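Side-chain contacts in phenazine biosynthesis protein, PhzF family (PDB 3EDN), which is of unconfirmed specific function but belongs to the PhzF family of phenazine biosynthesis, has a diaminopimelate epimerase-like fold and is probably an isomerase: residues R62-P66 with G67-D71; H75-V78 with G79-A83; L172-C175 with E176-P180; K246-D249 with H250-L254. One frame throughout, in Å; residues are numbered along the deposited sequence. Where two conformers were deposited one is given.

Interaction 1 of 4, residues R62-P66 with G67-D71; sequences RYFTP and GYEMD. With SO4 (sulfate ion), chain O.
In the beta hairpin of strands 59-64 and 69-70, the side chain of Arg62 reaches across to Glu69, and the chain turns between Thr65 and Tyr68. Arg62 grips the Glu69 carboxylate side-on, as a salt bridge of two hydrogen bonds. Its NE meets Glu69 OE2 at 2.8 Å, from above the carboxylate plane. Its NH2 meets Glu69 OE1 at 2.8 Å, on the syn side. The same NH2 also bonds sulfate O2. Lys101 is a second partner of Glu69 OE1, and Glu33 of the second subunit takes a bond from Arg62 NH1. The Glu69 chain runs straight, with CG anti to the backbone N (chi1 -170°). This lays CG over one face of the Phe64 ring, 4.0 Å from its centroid, with ring and carboxylate stacked 17° apart. A water joins Tyr63 N, Glu69 OE2 and Met70 O, while Met70 N bonds to Tyr63 O at 2.8 Å. Thr65 OG1 lies over one face of the Tyr68 ring and Thr65 CG2 makes a CH-pi contact with that face. Thr65 OG1 accepts from Gly67 N at 3.2 Å and from Tyr68 N at 3.0 Å. The Gly67 bond defines an ST turn at the tip of an antiparallel hairpin.

Interaction 2 of 4, residues H75-V78 with G79-A83; sequences HGTV and GTIYA. With SO4 (sulfate ion), chain C.
The His75 ring meets a sulfate at its edge, with sulfate O1 lying in the ring plane, 2.7 Å from His75 ND1. This is the first turn of helix 74-86. His75 N also donates to sulfate O1, at 2.9 Å, so one oxygen takes both a ring N-H and a backbone N-H. Gly230 N and Thr231 N, at the start of helix 230-244, bind the same ion. The anion therefore lies between the N-terminal ends of two helices. This is consistent with the ligand cleft of the diaminopimelate epimerase-like fold, although the sulfate probably came from the crystallisation liquor. His75 O accepts from Gly79 N in the i to i+4 pattern of the helix. Gly76 O accepts twice from Thr80. The hydroxyl OG1 donates at 2.7 Å and the backbone N at 2.9 Å, from opposite faces of the carbonyl plane. With OG1 beside its own backbone N (chi1 -60°), Thr80 can turn its hydroxyl back to the preceding turn. Thr77 OG1 bonds to Cys73 O and probably to Tyr63 OH. Ile98 and Met121 pack on Thr77. Thr77 and Ile81 point the same way, with Thr77 CG2 4.1 Å from Ile81 CG1.

Interaction 3 of 4, residues L172-C175 with E176-P180; sequences LDVC and ERMKP
The backbone from Leu172 is helical, and its bonding shifts from i to i+4 toward i to i+3 by Met178. Glu176 N bonds to Leu172 O at 2.9 Å in the i to i+4 manner. After that, Arg177 N reaches back to Val174 O at 3.1 Å and Met178 N to Cys175 O at 3.2 Å. Both are i to i+3 bonds. Arg177 N also has a weak bond to Asp173 O. This short helix packs on strands 196-201 and 211-216 through Leu172, Cys175 and Met178. On the exposed side, Asp173 and Glu176 lie alongside each other, pointing the same way. Their carboxylate planes are turned 67° apart, and Asp173 OD1 is 4.0 Å from Glu176 OE1. These like charges would tend to repel, but Glu176 OE2 has a hydrogen bond to Tyr205 OH. Arg177 is bent at chi3 (46°), which brings its NH1 near Val174 CG2, while its NH2 makes a salt bridge with Asp148. Met178, a selenomethionine, runs extended beyond CG, back along the last turn. Its SE is 4.5 Å from Cys175 CB, and its methyl CE is 4.4 Å from Val174 CG1.

Interaction 4 of 4, residues K246-D249 with H250-L254; sequences KDFD and HEMEL. With SO4 (sulfate ion), chain I.
Phe248 offers one ring face to Met252, whose CG lies over the middle of the ring, 3.7 Å from the centroid. The contact is a CH-pi one, and the two side chains cross at about a right angle. Met252 is a selenomethionine with two conformers, so this detail holds for the one described here. In it, SE stands farther out above the same face, 5.3 Å from the Phe248 centroid, as a distant Met-aromatic contact. The bend at chi2 carries SE there. Glu251 N lies at the ring edge, in plane, and Phe248 CD1 is 3.7 Å from Glu251 C. Both Phe248 and Met252 have CG between the backbone N and the carbonyl carbon (chi1 73° and 61°), and the two groups meet inside the bend of the chain.

This bend links helix 230-244 to strand 251-258. Within it is a classic gamma turn centred on His250, which has a positive phi of 71°. The turn is closed by Glu251 N to Asp249 O at 2.7 Å. An inverse gamma turn centred on Asp247 precedes it, with a weak bond from Phe248 N to Lys246 O. Ala241 and Val272 pack on Phe248 from the neighbouring helix and strand. Lys274 makes a cation-pi contact with the Phe248 ring and donates from NZ to Phe248 O. Asp249, an exposed residue, donates from N to sulfate O4 at 2.8 Å and weakly to sulfate O3. Glu251 CB sits over one face of the His250 ring, toward its rim.

How the interactions relate
Interaction 2 is the buried one. Interactions 1 and 3 are partly buried, and interaction 4 is at the surface. Interactions 1 and 2 follow each other in the chain and touch, hairpin against helix, through a tyrosine and a threonine hydroxyl. Interactions 3 and 4 stand apart, with nearest atoms about 14 Å from each other. Charge pairing dominates 1, close to the second subunit. Backbone bonding carries the helices of 2 and 3, i to i+4 in 2, partly i to i+3 in 3. Aromatic packing leads in 4. Sulfates accompany 1, 2 and 4, but the ion of 2 alone joins two helix starts.

Interaction 1 of 4, residues R62-P66 with G67-D71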
loop_
_atom_site.group_PDB
_atom_site.type_symbol
_atom_site.label_atom_id
_atom_site.label_comp_id
_atom_site.label_asym_id
_atom_site.label_seq_id
_atom_site.Cartn_x
_atom_site.Cartn_y
_atom_site.Cartn_z
ATOM N N ARG A 62 9.756 1.515 1.936
ATOM C CA ARG A 62 9.459 1.132 0.560
ATOM C C ARG A 62 10.147 2.123 -0.367
ATOM O O ARG A 62 10.301 3.310 -0.024
ATOM C CB ARG A 62 7.947 1.053 0.316
ATOM C CG ARG A 62 7.295 -0.111 1.074
ATOM C CD ARG A 62 5.774 -0.139 0.913
ATOM N NE ARG A 62 5.360 -0.694 -0.361
ATOM C CZ ARG A 62 4.122 -1.083 -0.651
ATOM N NH1 ARG A 62 3.141 -0.983 0.261
ATOM N NH2 ARG A 62 3.872 -1.597 -1.849
ATOM N N TYR A 63 10.546 1.633 -1.539
ATOM C CA TYR A 63 11.380 2.391 -2.480
ATOM C C TYR A 63 10.682 2.435 -3.837
ATOM O O TYR A 63 10.302 1.383 -4.348
ATOM C CB TYR A 63 12.708 1.670 -2.665
ATOM C CG TYR A 63 13.451 1.297 -1.385
ATOM C CD1 TYR A 63 14.297 2.215 -0.736
ATOM C CD2 TYR A 63 13.375 0.003 -0.865
ATOM C CE1 TYR A 63 14.998 1.853 0.395
ATOM C CE2 TYR A 63 14.074 -0.358 0.287
ATOM C CZ TYR A 63 14.893 0.559 0.902
ATOM O OH TYR A 63 15.605 0.210 2.036
ATOM N N PHE A 64 10.494 3.623 -4.409
ATOM C CA PHE A 64 9.821 3.725 -5.707
ATOM C C PHE A 64 10.592 4.590 -6.683
ATOM O O PHE A 64 11.080 5.652 -6.316
ATOM C CB PHE A 64 8.436 4.368 -5.553
ATOM C CG PHE A 64 7.427 3.504 -4.879
ATOM C CD1 PHE A 64 6.499 2.795 -5.634
ATOM C CD2 PHE A 64 7.382 3.415 -3.490
ATOM C CE1 PHE A 64 5.541 1.992 -5.026
ATOM C CE2 PHE A 64 6.429 2.628 -2.879
ATOM C CZ PHE A 64 5.505 1.910 -3.650
ATOM N N THR A 65 10.710 4.127 -7.924
ATOM C CA THR A 65 11.099 4.996 -9.018
ATOM C C THR A 65 9.824 5.708 -9.492
ATOM O O THR A 65 8.725 5.427 -9.002
ATOM C CB THR A 65 11.689 4.179 -10.165
ATOM O OG1 THR A 65 10.658 3.364 -10.727
ATOM C CG2 THR A 65 12.781 3.279 -9.659
ATOM N N PRO A 66 9.950 6.671 -10.413
ATOM C CA PRO A 66 8.747 7.297 -10.953
ATOM C C PRO A 66 7.744 6.312 -11.543
ATOM O O PRO A 66 6.558 6.625 -11.632
ATOM C CB PRO A 66 9.303 8.229 -12.036
ATOM C CG PRO A 66 10.645 8.608 -11.498
ATOM C CD PRO A 66 11.173 7.320 -10.921
ATOM N N GLY A 67 8.214 5.129 -11.916
ATOM C CA GLY A 67 7.340 4.155 -12.595
ATOM C C GLY A 67 7.035 2.836 -11.903
ATOM O O GLY A 67 6.060 2.171 -12.255
ATOM N N TYR A 68 7.833 2.439 -10.917
ATOM C CA TYR A 68 7.652 1.122 -10.295
ATOM C C TYR A 68 8.282 1.044 -8.900
ATOM O O TYR A 68 9.085 1.911 -8.521
ATOM C CB TYR A 68 8.191 0.011 -11.218
ATOM C CG TYR A 68 9.677 0.096 -11.481
ATOM C CD1 TYR A 68 10.589 -0.486 -10.609
ATOM C CD2 TYR A 68 10.173 0.776 -12.588
ATOM C CE1 TYR A 68 11.944 -0.397 -10.830
ATOM C CE2 TYR A 68 11.542 0.875 -12.819
ATOM C CZ TYR A 68 12.419 0.274 -11.943
ATOM O OH TYR A 68 13.770 0.361 -12.140
ATOM N N GLU A 69 7.929 0.002 -8.152
ATOM C CA GLU A 69 8.495 -0.236 -6.821
ATOM C C GLU A 69 9.739 -1.105 -6.905
ATOM O O GLU A 69 9.765 -2.110 -7.626
ATOM C CB GLU A 69 7.465 -0.899 -5.893
ATOM C CG GLU A 69 7.946 -0.945 -4.442
ATOM C CD GLU A 69 6.921 -1.502 -3.471
ATOM O OE1 GLU A 69 5.815 -1.907 -3.907
ATOM O OE2 GLU A 69 7.235 -1.513 -2.266
HETATM N N MSE A 70 10.762 -0.731 -6.137
HETATM C CA MSE A 70 12.000 -1.517 -6.062
HETATM C C MSE A 70 12.049 -2.237 -4.726
HETATM O O MSE A 70 11.643 -1.680 -3.707
HETATM C CB MSE A 70 13.246 -0.617 -6.142
HETATM C CG MSE A 70 13.098 0.637 -6.987
HETATM SE SE MSE A 70 14.829 1.537 -7.156
HETATM C CE MSE A 70 15.670 0.115 -8.116
ATOM N N ASP A 71 12.593 -3.444 -4.696
ATOM C CA ASP A 71 12.727 -4.137 -3.417
ATOM C C ASP A 71 13.783 -3.501 -2.504
ATOM O O ASP A 71 13.646 -3.517 -1.277
ATOM C CB ASP A 71 13.078 -5.611 -3.618
ATOM C CG ASP A 71 11.881 -6.463 -4.009
ATOM O OD1 ASP A 71 10.751 -5.937 -4.123
ATOM O OD2 ASP A 71 12.091 -7.679 -4.216
HETATM S S SO4 O . 1.698 -4.488 -2.317
HETATM O O1 SO4 O . 0.595 -4.713 -1.390
HETATM O O2 SO4 O . 1.733 -3.096 -2.741
HETATM O O3 SO4 O . 2.953 -4.859 -1.673
HETATM O O4 SO4 O . 1.462 -5.343 -3.482
HETATM O O HOH W 1 9.892 -1.221 -1.646
#

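Interaction 2 of 4, residues H75-V78 with G79-A83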
loop_
_atom_site.group_PDB
_atom_site.type_symbol
_atom_site.label_atom_id
_atom_site.label_comp_id
_atom_site.label_asym_id
_atom_site.label_seq_id
_atom_site.Cartn_x
_atom_site.Cartn_y
_atom_site.Cartn_z
ATOM N N HIS A 75 21.250 3.844 -2.159
ATOM C CA HIS A 75 21.420 5.281 -1.953
ATOM C C HIS A 75 20.202 5.907 -1.261
ATOM O O HIS A 75 20.344 6.849 -0.476
ATOM C CB HIS A 75 21.842 6.035 -3.231
ATOM C CG HIS A 75 20.717 6.373 -4.160
ATOM N ND1 HIS A 75 20.232 5.485 -5.093
ATOM C CD2 HIS A 75 20.021 7.526 -4.335
ATOM C CE1 HIS A 75 19.271 6.068 -5.791
ATOM N NE2 HIS A 75 19.118 7.302 -5.342
ATOM N N GLY A 76 19.019 5.360 -1.529
ATOM C CA GLY A 76 17.798 5.843 -0.868
ATOM C C GLY A 76 17.832 5.514 0.613
ATOM O O GLY A 76 17.415 6.304 1.452
ATOM N N THR A 77 18.364 4.351 0.949
ATOM C CA THR A 77 18.533 3.989 2.348
ATOM C C THR A 77 19.539 4.903 3.042
ATOM O O THR A 77 19.287 5.415 4.133
ATOM C CB THR A 77 18.946 2.504 2.467
ATOM O OG1 THR A 77 17.908 1.692 1.887
ATOM C CG2 THR A 77 19.150 2.103 3.918
ATOM N N VAL A 78 20.683 5.123 2.412
ATOM C CA VAL A 78 21.651 6.064 2.960
ATOM C C VAL A 78 21.041 7.455 3.183
ATOM O O VAL A 78 21.136 8.000 4.281
ATOM C CB VAL A 78 22.908 6.162 2.072
ATOM C CG1 VAL A 78 23.761 7.405 2.433
ATOM C CG2 VAL A 78 23.728 4.872 2.171
ATOM N N GLY A 79 20.416 8.022 2.153
ATOM C CA GLY A 79 19.839 9.351 2.309
ATOM C C GLY A 79 18.750 9.391 3.369
ATOM O O GLY A 79 18.673 10.328 4.181
ATOM N N THR A 80 17.914 8.363 3.384
ATOM C CA THR A 80 16.748 8.361 4.287
ATOM C C THR A 80 17.155 8.184 5.744
ATOM O O THR A 80 16.705 8.930 6.620
ATOM C CB THR A 80 15.712 7.304 3.878
ATOM O OG1 THR A 80 15.254 7.580 2.546
ATOM C CG2 THR A 80 14.508 7.301 4.817
ATOM N N ILE A 81 18.026 7.218 6.021
ATOM C CA ILE A 81 18.464 7.043 7.397
ATOM C C ILE A 81 19.282 8.254 7.850
ATOM O O ILE A 81 19.154 8.694 8.984
ATOM C CB ILE A 81 19.231 5.737 7.615
ATOM C CG1 ILE A 81 18.390 4.546 7.164
ATOM C CG2 ILE A 81 19.637 5.592 9.093
ATOM C CD1 ILE A 81 16.992 4.516 7.752
ATOM N N TYR A 82 20.133 8.795 6.983
ATOM C CA TYR A 82 20.843 10.018 7.342
ATOM C C TYR A 82 19.847 11.129 7.745
ATOM O O TYR A 82 20.024 11.816 8.763
ATOM C CB TYR A 82 21.695 10.501 6.163
ATOM C CG TYR A 82 22.429 11.777 6.487
ATOM C CD1 TYR A 82 23.718 11.758 7.020
ATOM C CD2 TYR A 82 21.811 13.009 6.305
ATOM C CE1 TYR A 82 24.378 12.933 7.344
ATOM C CE2 TYR A 82 22.475 14.196 6.611
ATOM C CZ TYR A 82 23.747 14.147 7.137
ATOM O OH TYR A 82 24.363 15.337 7.447
ATOM N N ALA A 83 18.820 11.339 6.927
ATOM C CA ALA A 83 17.844 12.383 7.229
ATOM C C ALA A 83 17.118 12.118 8.546
ATOM O O ALA A 83 16.977 13.018 9.384
ATOM C CB ALA A 83 16.860 12.505 6.088
HETATM S S SO4 C . 22.644 2.903 -5.548
HETATM O O1 SO4 C . 21.348 2.990 -4.880
HETATM O O2 SO4 C . 23.519 4.039 -5.306
HETATM O O3 SO4 C . 23.262 1.658 -5.211
HETATM O O4 SO4 C . 22.353 2.823 -6.985
#

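Interaction 3 of 4, residues L172-C175 with E176-P180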
loop_
_atom_site.group_PDB
_atom_site.type_symbol
_atom_site.label_atom_id
_atom_site.label_comp_id
_atom_site.label_asym_id
_atom_site.label_seq_id
_atom_site.Cartn_x
_atom_site.Cartn_y
_atom_site.Cartn_z
ATOM N N LEU A 172 42.483 10.055 -15.559
ATOM C CA LEU A 172 41.313 10.945 -15.560
ATOM C C LEU A 172 41.074 11.633 -16.899
ATOM O O LEU A 172 39.922 11.858 -17.297
ATOM C CB LEU A 172 41.404 11.975 -14.438
ATOM C CG LEU A 172 41.389 11.415 -13.027
ATOM C CD1 LEU A 172 41.708 12.532 -12.026
ATOM C CD2 LEU A 172 40.056 10.701 -12.699
ATOM N N ASP A 173 42.162 11.934 -17.608
ATOM C CA ASP A 173 42.029 12.530 -18.927
ATOM C C ASP A 173 41.216 11.625 -19.845
ATOM O O ASP A 173 40.406 12.105 -20.630
ATOM C CB ASP A 173 43.401 12.837 -19.541
ATOM C CG ASP A 173 44.056 14.049 -18.917
ATOM O OD1 ASP A 173 43.358 14.766 -18.174
ATOM O OD2 ASP A 173 45.260 14.289 -19.157
ATOM N N VAL A 174 41.420 10.311 -19.731
ATOM C CA VAL A 174 40.618 9.357 -20.487
ATOM C C VAL A 174 39.160 9.403 -20.039
ATOM O O VAL A 174 38.246 9.449 -20.858
ATOM C CB VAL A 174 41.167 7.911 -20.347
ATOM C CG1 VAL A 174 40.198 6.917 -20.937
ATOM C CG2 VAL A 174 42.552 7.784 -20.997
ATOM N N CYS A 175 38.941 9.419 -18.729
ATOM C CA CYS A 175 37.572 9.445 -18.230
ATOM C C CYS A 175 36.811 10.662 -18.741
ATOM O O CYS A 175 35.621 10.552 -19.051
ATOM C CB CYS A 175 37.557 9.431 -16.710
ATOM S SG CYS A 175 38.053 7.852 -16.009
ATOM N N GLU A 176 37.503 11.801 -18.834
ATOM C CA GLU A 176 36.887 13.075 -19.257
ATOM C C GLU A 176 36.391 13.020 -20.703
ATOM O O GLU A 176 35.439 13.722 -21.067
ATOM C CB GLU A 176 37.872 14.244 -19.062
ATOM C CG GLU A 176 38.171 14.569 -17.591
ATOM C CD GLU A 176 39.267 15.616 -17.380
ATOM O OE1 GLU A 176 39.649 16.314 -18.345
ATOM O OE2 GLU A 176 39.750 15.740 -16.232
ATOM N N ARG A 177 37.033 12.197 -21.528
ATOM C CA ARG A 177 36.671 12.058 -22.937
ATOM C C ARG A 177 35.533 11.083 -23.208
ATOM O O ARG A 177 34.997 11.036 -24.315
ATOM C CB ARG A 177 37.888 11.599 -23.740
ATOM C CG ARG A 177 38.983 12.645 -23.889
ATOM C CD ARG A 177 40.293 11.980 -24.348
ATOM N NE ARG A 177 40.040 11.040 -25.440
ATOM C CZ ARG A 177 40.644 9.859 -25.558
ATOM N NH1 ARG A 177 41.550 9.469 -24.670
ATOM N NH2 ARG A 177 40.331 9.066 -26.564
HETATM N N MSE A 178 35.168 10.278 -22.221
HETATM C CA MSE A 178 34.161 9.258 -22.471
HETATM C C MSE A 178 32.816 9.795 -22.900
HETATM O O MSE A 178 32.366 10.842 -22.430
HETATM C CB MSE A 178 33.960 8.402 -21.246
HETATM C CG MSE A 178 35.138 7.575 -20.978
HETATM SE SE MSE A 178 34.938 6.817 -19.215
HETATM C CE MSE A 178 36.223 5.544 -19.506
ATOM N N LYS A 179 32.189 9.032 -23.792
ATOM C CA LYS A 179 30.858 9.320 -24.300
ATOM C C LYS A 179 30.158 7.988 -24.509
ATOM O O LYS A 179 30.475 7.270 -25.448
ATOM C CB LYS A 179 30.946 10.070 -25.629
ATOM C CG LYS A 179 31.557 11.454 -25.522
ATOM C CD LYS A 179 31.420 12.220 -26.821
ATOM C CE LYS A 179 31.965 13.631 -26.694
ATOM N NZ LYS A 179 31.723 14.412 -27.938
ATOM N N PRO A 180 29.228 7.628 -23.612
ATOM C CA PRO A 180 28.575 6.330 -23.703
ATOM C C PRO A 180 27.619 6.204 -24.890
ATOM O O PRO A 180 26.786 7.093 -25.128
ATOM C CB PRO A 180 27.782 6.253 -22.387
ATOM C CG PRO A 180 27.508 7.668 -22.051
ATOM C CD PRO A 180 28.764 8.394 -22.442
#

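Interaction 4 of 4, residues K246-D249 with H250-L254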
loop_
_atom_site.group_PDB
_atom_site.type_symbol
_atom_site.label_atom_id
_atom_site.label_comp_id
_atom_site.label_asym_id
_atom_site.label_seq_id
_atom_site.Cartn_x
_atom_site.Cartn_y
_atom_site.Cartn_z
ATOM N N LYS A 246 46.112 -6.573 -2.647
ATOM C CA LYS A 246 45.613 -7.840 -2.106
ATOM C C LYS A 246 46.118 -8.161 -0.713
ATOM O O LYS A 246 45.570 -9.036 -0.038
ATOM C CB LYS A 246 46.027 -8.999 -3.002
ATOM C CG LYS A 246 45.525 -8.930 -4.408
ATOM C CD LYS A 246 45.947 -10.194 -5.094
ATOM C CE LYS A 246 46.453 -9.934 -6.481
ATOM N NZ LYS A 246 46.959 -11.219 -7.027
ATOM N N ASP A 247 47.178 -7.476 -0.297
ATOM C CA ASP A 247 47.857 -7.829 0.938
ATOM C C ASP A 247 47.279 -7.082 2.118
ATOM O O ASP A 247 47.740 -5.993 2.472
ATOM C CB ASP A 247 49.356 -7.563 0.837
ATOM C CG ASP A 247 50.120 -8.113 2.024
ATOM O OD1 ASP A 247 49.514 -8.853 2.832
ATOM O OD2 ASP A 247 51.323 -7.804 2.149
ATOM N N PHE A 248 46.270 -7.677 2.734
ATOM C CA PHE A 248 45.709 -7.120 3.939
ATOM C C PHE A 248 45.299 -8.230 4.883
ATOM O O PHE A 248 45.049 -9.373 4.473
ATOM C CB PHE A 248 44.540 -6.170 3.624
ATOM C CG PHE A 248 43.280 -6.856 3.171
ATOM C CD1 PHE A 248 42.219 -7.005 4.037
ATOM C CD2 PHE A 248 43.141 -7.304 1.860
ATOM C CE1 PHE A 248 41.045 -7.610 3.626
ATOM C CE2 PHE A 248 41.977 -7.913 1.441
ATOM C CZ PHE A 248 40.925 -8.065 2.320
ATOM N N ASP A 249 45.279 -7.900 6.161
ATOM C CA ASP A 249 44.811 -8.828 7.154
ATOM C C ASP A 249 43.454 -8.378 7.665
ATOM O O ASP A 249 43.285 -7.222 8.108
ATOM C CB ASP A 249 45.821 -8.945 8.298
ATOM C CG ASP A 249 47.196 -9.372 7.811
ATOM O OD1 ASP A 249 47.274 -10.279 6.954
ATOM O OD2 ASP A 249 48.199 -8.800 8.287
ATOM N N HIS A 250 42.496 -9.294 7.540
ATOM C CA HIS A 250 41.173 -9.193 8.144
ATOM C C HIS A 250 40.259 -8.135 7.513
ATOM O O HIS A 250 39.148 -8.443 7.098
ATOM C CB HIS A 250 41.293 -9.008 9.669
ATOM C CG HIS A 250 39.986 -8.760 10.360
ATOM N ND1 HIS A 250 39.853 -7.854 11.389
ATOM C CD2 HIS A 250 38.756 -9.296 10.169
ATOM C CE1 HIS A 250 38.598 -7.841 11.803
ATOM N NE2 HIS A 250 37.912 -8.706 11.079
ATOM N N GLU A 251 40.729 -6.900 7.431
ATOM C CA GLU A 251 39.829 -5.802 7.087
ATOM C C GLU A 251 40.606 -4.690 6.423
ATOM O O GLU A 251 41.708 -4.346 6.833
ATOM C CB GLU A 251 39.148 -5.256 8.361
ATOM C CG GLU A 251 40.148 -4.847 9.477
ATOM C CD GLU A 251 39.501 -4.441 10.799
ATOM O OE1 GLU A 251 38.287 -4.657 10.992
ATOM O OE2 GLU A 251 40.233 -3.902 11.662
HETATM N N MSE A 252 40.015 -4.101 5.392
HETATM C CA MSE A 252 40.587 -2.920 4.791
HETATM C C MSE A 252 39.436 -2.039 4.337
HETATM O O MSE A 252 38.311 -2.503 4.208
HETATM C CB MSE A 252 41.467 -3.323 3.617
HETATM C CG MSE A 252 40.690 -4.031 2.548
HETATM SE SE MSE A 252 40.134 -2.753 1.217
HETATM C CE MSE A 252 41.614 -3.140 0.036
ATOM N N GLU A 253 39.707 -0.762 4.146
ATOM C CA GLU A 253 38.685 0.093 3.575
ATOM C C GLU A 253 39.294 1.030 2.559
ATOM O O GLU A 253 40.495 1.310 2.590
ATOM C CB GLU A 253 37.918 0.859 4.654
ATOM C CG GLU A 253 38.554 2.127 5.157
ATOM C CD GLU A 253 37.769 2.697 6.332
ATOM O OE1 GLU A 253 37.167 3.784 6.182
ATOM O OE2 GLU A 253 37.706 2.022 7.390
ATOM N N LEU A 254 38.462 1.486 1.634
ATOM C CA LEU A 254 38.894 2.476 0.677
ATOM C C LEU A 254 37.730 3.390 0.358
ATOM O O LEU A 254 36.585 3.046 0.618
ATOM C CB LEU A 254 39.381 1.801 -0.604
ATOM C CG LEU A 254 38.338 1.101 -1.482
ATOM C CD1 LEU A 254 38.748 1.181 -2.958
ATOM C CD2 LEU A 254 38.078 -0.330 -1.045
HETATM S S SO4 I . 47.236 -5.234 7.369
HETATM O O1 SO4 I . 47.432 -4.503 8.616
HETATM O O2 SO4 I . 47.931 -4.542 6.287
HETATM O O3 SO4 I . 47.772 -6.587 7.502
HETATM O O4 SO4 I . 45.812 -5.318 7.072
#